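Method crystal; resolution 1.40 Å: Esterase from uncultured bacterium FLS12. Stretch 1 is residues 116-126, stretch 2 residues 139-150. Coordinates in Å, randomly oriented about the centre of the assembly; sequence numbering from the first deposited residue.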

# COMPACT_ATOMS: atom_id res chain seq x y z
N ALA A 116 4.67 -28.48 4.82
CA ALA A 116 4.14 -29.71 5.42
C ALA A 116 2.66 -29.60 5.76
O ALA A 116 2.20 -28.55 6.24
N ARG A 117 1.93 -30.68 5.52
CA ARG A 117 0.51 -30.77 5.85
C ARG A 117 0.23 -30.35 7.29
O ARG A 117 -0.69 -29.56 7.56
N GLU A 118 1.05 -30.84 8.23
CA GLU A 118 0.81 -30.58 9.65
C GLU A 118 0.92 -29.10 10.01
O GLU A 118 0.39 -28.67 11.03
N ASP A 119 1.57 -28.32 9.14
CA ASP A 119 1.76 -26.90 9.38
C ASP A 119 0.95 -26.02 8.44
O ASP A 119 1.27 -24.84 8.26
N THR A 120 -0.10 -26.58 7.85
CA THR A 120 -0.89 -25.85 6.85
C THR A 120 -2.38 -25.86 7.21
O THR A 120 -2.96 -26.93 7.40
N PHE A 121 -2.99 -24.67 7.28
CA PHE A 121 -4.38 -24.56 7.69
C PHE A 121 -5.13 -23.61 6.76
O PHE A 121 -4.51 -22.76 6.12
N VAL A 122 -6.44 -23.77 6.67
CA VAL A 122 -7.25 -22.85 5.87
C VAL A 122 -8.55 -22.52 6.60
O VAL A 122 -9.13 -23.38 7.27
N ALA A 123 -8.99 -21.27 6.48
CA ALA A 123 -10.24 -20.81 7.10
C ALA A 123 -10.82 -19.69 6.25
O ALA A 123 -10.08 -18.98 5.56
N GLY A 124 -12.13 -19.49 6.31
CA GLY A 124 -12.72 -18.40 5.57
C GLY A 124 -14.14 -18.14 6.02
O GLY A 124 -14.77 -19.01 6.63
N LEU A 125 -14.64 -16.94 5.72
CA LEU A 125 -16.03 -16.60 5.98
C LEU A 125 -16.83 -16.62 4.67
O LEU A 125 -16.26 -16.41 3.59
N SER A 126 -18.13 -16.88 4.78
CA SER A 126 -19.03 -17.08 3.63
C SER A 126 -18.54 -18.01 2.56
O SER A 126 -18.36 -19.24 2.71
N HIS A 139 -8.45 -31.71 -0.95
CA HIS A 139 -7.04 -31.96 -0.72
C HIS A 139 -6.72 -32.19 0.76
O HIS A 139 -5.94 -31.45 1.35
N PRO A 140 -7.31 -33.24 1.35
CA PRO A 140 -7.09 -33.50 2.77
C PRO A 140 -5.63 -33.81 3.08
O PRO A 140 -5.21 -33.71 4.23
N GLU A 141 -4.87 -34.18 2.05
CA GLU A 141 -3.45 -34.47 2.22
C GLU A 141 -2.60 -33.20 2.35
O GLU A 141 -1.42 -33.28 2.71
N ARG A 142 -3.19 -32.04 2.08
CA ARG A 142 -2.46 -30.76 2.12
C ARG A 142 -2.79 -29.87 3.32
O ARG A 142 -2.06 -28.91 3.60
N PHE A 143 -3.87 -30.17 4.02
CA PHE A 143 -4.34 -29.31 5.11
C PHE A 143 -4.55 -30.08 6.40
O PHE A 143 -5.25 -31.09 6.43
N ALA A 144 -3.95 -29.60 7.47
CA ALA A 144 -4.15 -30.21 8.78
C ALA A 144 -5.51 -29.82 9.35
O ALA A 144 -6.04 -30.50 10.23
N ALA A 145 -6.06 -28.71 8.87
CA ALA A 145 -7.32 -28.18 9.40
C ALA A 145 -7.96 -27.23 8.41
O ALA A 145 -7.26 -26.53 7.67
N ALA A 146 -9.29 -27.23 8.38
CA ALA A 146 -10.09 -26.37 7.52
C ALA A 146 -11.29 -25.88 8.32
O ALA A 146 -11.96 -26.68 8.99
N ALA A 147 -11.58 -24.58 8.25
CA ALA A 147 -12.61 -23.97 9.07
C ALA A 147 -13.51 -23.05 8.27
O ALA A 147 -13.02 -22.22 7.48
N SER A 148 -14.82 -23.20 8.46
CA SER A 148 -15.79 -22.33 7.82
C SER A 148 -16.54 -21.46 8.82
O SER A 148 -17.08 -21.96 9.81
N LEU A 149 -16.57 -20.15 8.56
CA LEU A 149 -17.29 -19.20 9.40
C LEU A 149 -18.45 -18.63 8.60
O LEU A 149 -18.23 -17.98 7.57
N SER A 150 -19.68 -18.90 9.04
CA SER A 150 -20.87 -18.43 8.34
C SER A 150 -20.79 -18.74 6.86
O SER A 150 -20.98 -17.86 6.00

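Two neighbouring parallel strands, 120-125 and 145-149, run side by side with their axes 8° apart, and the strand backbone sets the face to which each CA-to-CB bond points. Ladder hydrogen bonds such as Val122 N to Ala145 O (3.0 Å), Ala147 N to Val122 O (2.9 Å) and Leu149 N to Gly124 O (2.9 Å) hold the register, so paired residues send their CB atoms to the same face of the sheet. Phe121, Ala123, Leu125, Ala145, Ala147 and Leu149 share one face; Val122, Ala146 and Ser148 share the other, where Gly124 contributes no side chain.

On the first face, small alanines alternate with larger side chains: Ala123 lies between Phe121 and Leu125 in its strand, and Ala147 precedes Leu149 by two residues. The methyls of Ala123 and Ala147 meet CB to CB at 3.8 Å, which is natural for paired residues whose CA atoms lie only 4.4 Å apart. Leu125 and Leu149 likewise approach through their CB atoms, 4.2 Å apart, but their rotamers differ. Leu149 adopts m for chi1 and p for chi2, which brings its CD1 to 4.5 Å from Ala123 CB. Leu125 takes p then m, and the end of its side chain leads away from the neighbouring strand. At the start of this face the Phe121 ring, with chi1 off the wells at -34° and chi2 at -80°, presents its edge to Ala145, CD1 to CB 4.0 Å; Phe121 CE1 also lies 4.0 Å from Ala144 CB. Methyl groups suit these positions, offering apolar contact while taking up little room beside the ring.

On the other face, with chi1 p, Val122 places CG1 against two partners: Val122 CG1 lies 3.7 Å from Ala146 CB and 3.8 Å from Phe143 CD1. The same methyl sits over the face of the Phe143 ring, 4.2 Å from Val122 CG1 to the ring centroid, a CH-pi contact. Phe143 points its CA-to-CB bond away overall, yet chi1 m and chi2 of -83° bring the ring back to the first stretch. There it also meets Thr120, whose CG2 is 3.7 Å from Phe143 CD1. With chi1 m, Thr120 divides its branches: the methyl meets the aromatic ring, while OG1 donates a hydrogen bond to Ala116 O at 2.8 Å. A beta-branched residue with one polar arm fits this buried place well.

The main polar side-chain link comes from Arg117. Its extended t, t, t chain, with chi4 at -91°, carries the guanidinium to the loop before the second strand, where NE donates to Pro140 O at 2.7 Å; a weak bond from NH2 reaches Pro140 O at 3.1 Å. The long aliphatic stem spans the gap, and Arg117 CD comes within 3.3 Å of Glu141 O. Phe143 O and Ala144 CA lie over one face of the guanidinium.

The Glu141 carboxylate (chi1 p, chi2 m) finds its partners within its own stretch, where Glu141 OE2 accepts a hydrogen bond from His139 ND1 at 3.1 Å and forms a long salt bridge with Arg142 NE at 3.6 Å, a contact of charges only.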

# COMPACT_ATOMS: atom_id res chain seq x y z
CB ALA A 116 4.93 -30.05 6.67
CB ARG A 117 0.00 -32.19 5.61
CG ARG A 117 -1.42 -32.41 6.09
CD ARG A 117 -1.82 -33.87 5.97
NE ARG A 117 -3.27 -34.03 6.09
CZ ARG A 117 -3.90 -34.25 7.24
NH1 ARG A 117 -3.22 -34.34 8.37
NH2 ARG A 117 -5.22 -34.38 7.24
CB GLU A 118 1.73 -31.44 10.54
CG GLU A 118 3.19 -31.03 10.56
CD GLU A 118 3.95 -31.70 11.70
OE1 GLU A 118 3.32 -32.46 12.48
OE2 GLU A 118 5.17 -31.47 11.82
CB ASP A 119 3.25 -26.55 9.24
CG ASP A 119 4.12 -27.24 10.28
OD1 ASP A 119 3.68 -27.37 11.43
OD2 ASP A 119 5.24 -27.65 9.92
CB THR A 120 -0.70 -26.44 5.44
OG1 THR A 120 0.70 -26.43 5.11
CG2 THR A 120 -1.47 -25.65 4.41
CB PHE A 121 -4.50 -24.04 9.14
CG PHE A 121 -3.39 -24.50 10.04
CD1 PHE A 121 -3.41 -25.77 10.59
CD2 PHE A 121 -2.32 -23.67 10.33
CE1 PHE A 121 -2.38 -26.20 11.42
CE2 PHE A 121 -1.30 -24.09 11.16
CZ PHE A 121 -1.33 -25.36 11.71
CB VAL A 122 -7.51 -23.40 4.45
CG1 VAL A 122 -8.32 -24.70 4.48
CG2 VAL A 122 -8.19 -22.36 3.57
CB ALA A 123 -10.02 -20.34 8.52
CB LEU A 125 -16.17 -15.26 6.73
CG LEU A 125 -15.96 -13.89 6.05
CD1 LEU A 125 -14.67 -13.82 5.24
CD2 LEU A 125 -17.17 -13.46 5.20
CB SER A 126 -19.23 -15.77 2.86
OG SER A 126 -19.67 -14.71 3.70
CB HIS A 139 -6.21 -30.79 -1.26
CG HIS A 139 -6.26 -30.67 -2.75
ND1 HIS A 139 -5.67 -31.60 -3.59
CD2 HIS A 139 -6.85 -29.76 -3.56
CE1 HIS A 139 -5.88 -31.24 -4.85
NE2 HIS A 139 -6.59 -30.13 -4.85
CB PRO A 140 -7.97 -34.72 3.04
CG PRO A 140 -8.10 -35.39 1.74
CD PRO A 140 -8.14 -34.29 0.72
CB GLU A 141 -2.93 -35.35 1.08
CG GLU A 141 -2.70 -34.63 -0.26
CD GLU A 141 -3.98 -34.37 -1.07
OE1 GLU A 141 -5.06 -34.88 -0.68
OE2 GLU A 141 -3.89 -33.68 -2.11
CB ARG A 142 -2.71 -29.97 0.84
CG ARG A 142 -2.32 -30.69 -0.43
CD ARG A 142 -2.56 -29.80 -1.64
NE ARG A 142 -2.31 -30.52 -2.88
CZ ARG A 142 -2.68 -30.09 -4.08
NH1 ARG A 142 -2.42 -30.82 -5.16
NH2 ARG A 142 -3.33 -28.94 -4.21
CB PHE A 143 -5.64 -28.59 4.72
CG PHE A 143 -5.48 -27.67 3.56
CD1 PHE A 143 -5.00 -26.38 3.77
CD2 PHE A 143 -5.77 -28.08 2.27
CE1 PHE A 143 -4.82 -25.51 2.70
CE2 PHE A 143 -5.60 -27.22 1.20
CZ PHE A 143 -5.11 -25.92 1.41
CB ALA A 144 -3.05 -29.77 9.72
CB ALA A 145 -7.07 -27.47 10.72
CB ALA A 146 -10.55 -27.12 6.26
CB ALA A 147 -11.98 -23.18 10.21
CB SER A 148 -16.80 -23.16 7.02
OG SER A 148 -17.90 -22.36 6.58
CB LEU A 149 -16.37 -18.06 9.87
CG LEU A 149 -15.18 -18.44 10.75
CD1 LEU A 149 -14.02 -18.95 9.91
CD2 LEU A 149 -14.73 -17.23 11.57
CB SER A 150 -21.04 -16.93 8.56
OG SER A 150 -20.93 -16.61 9.94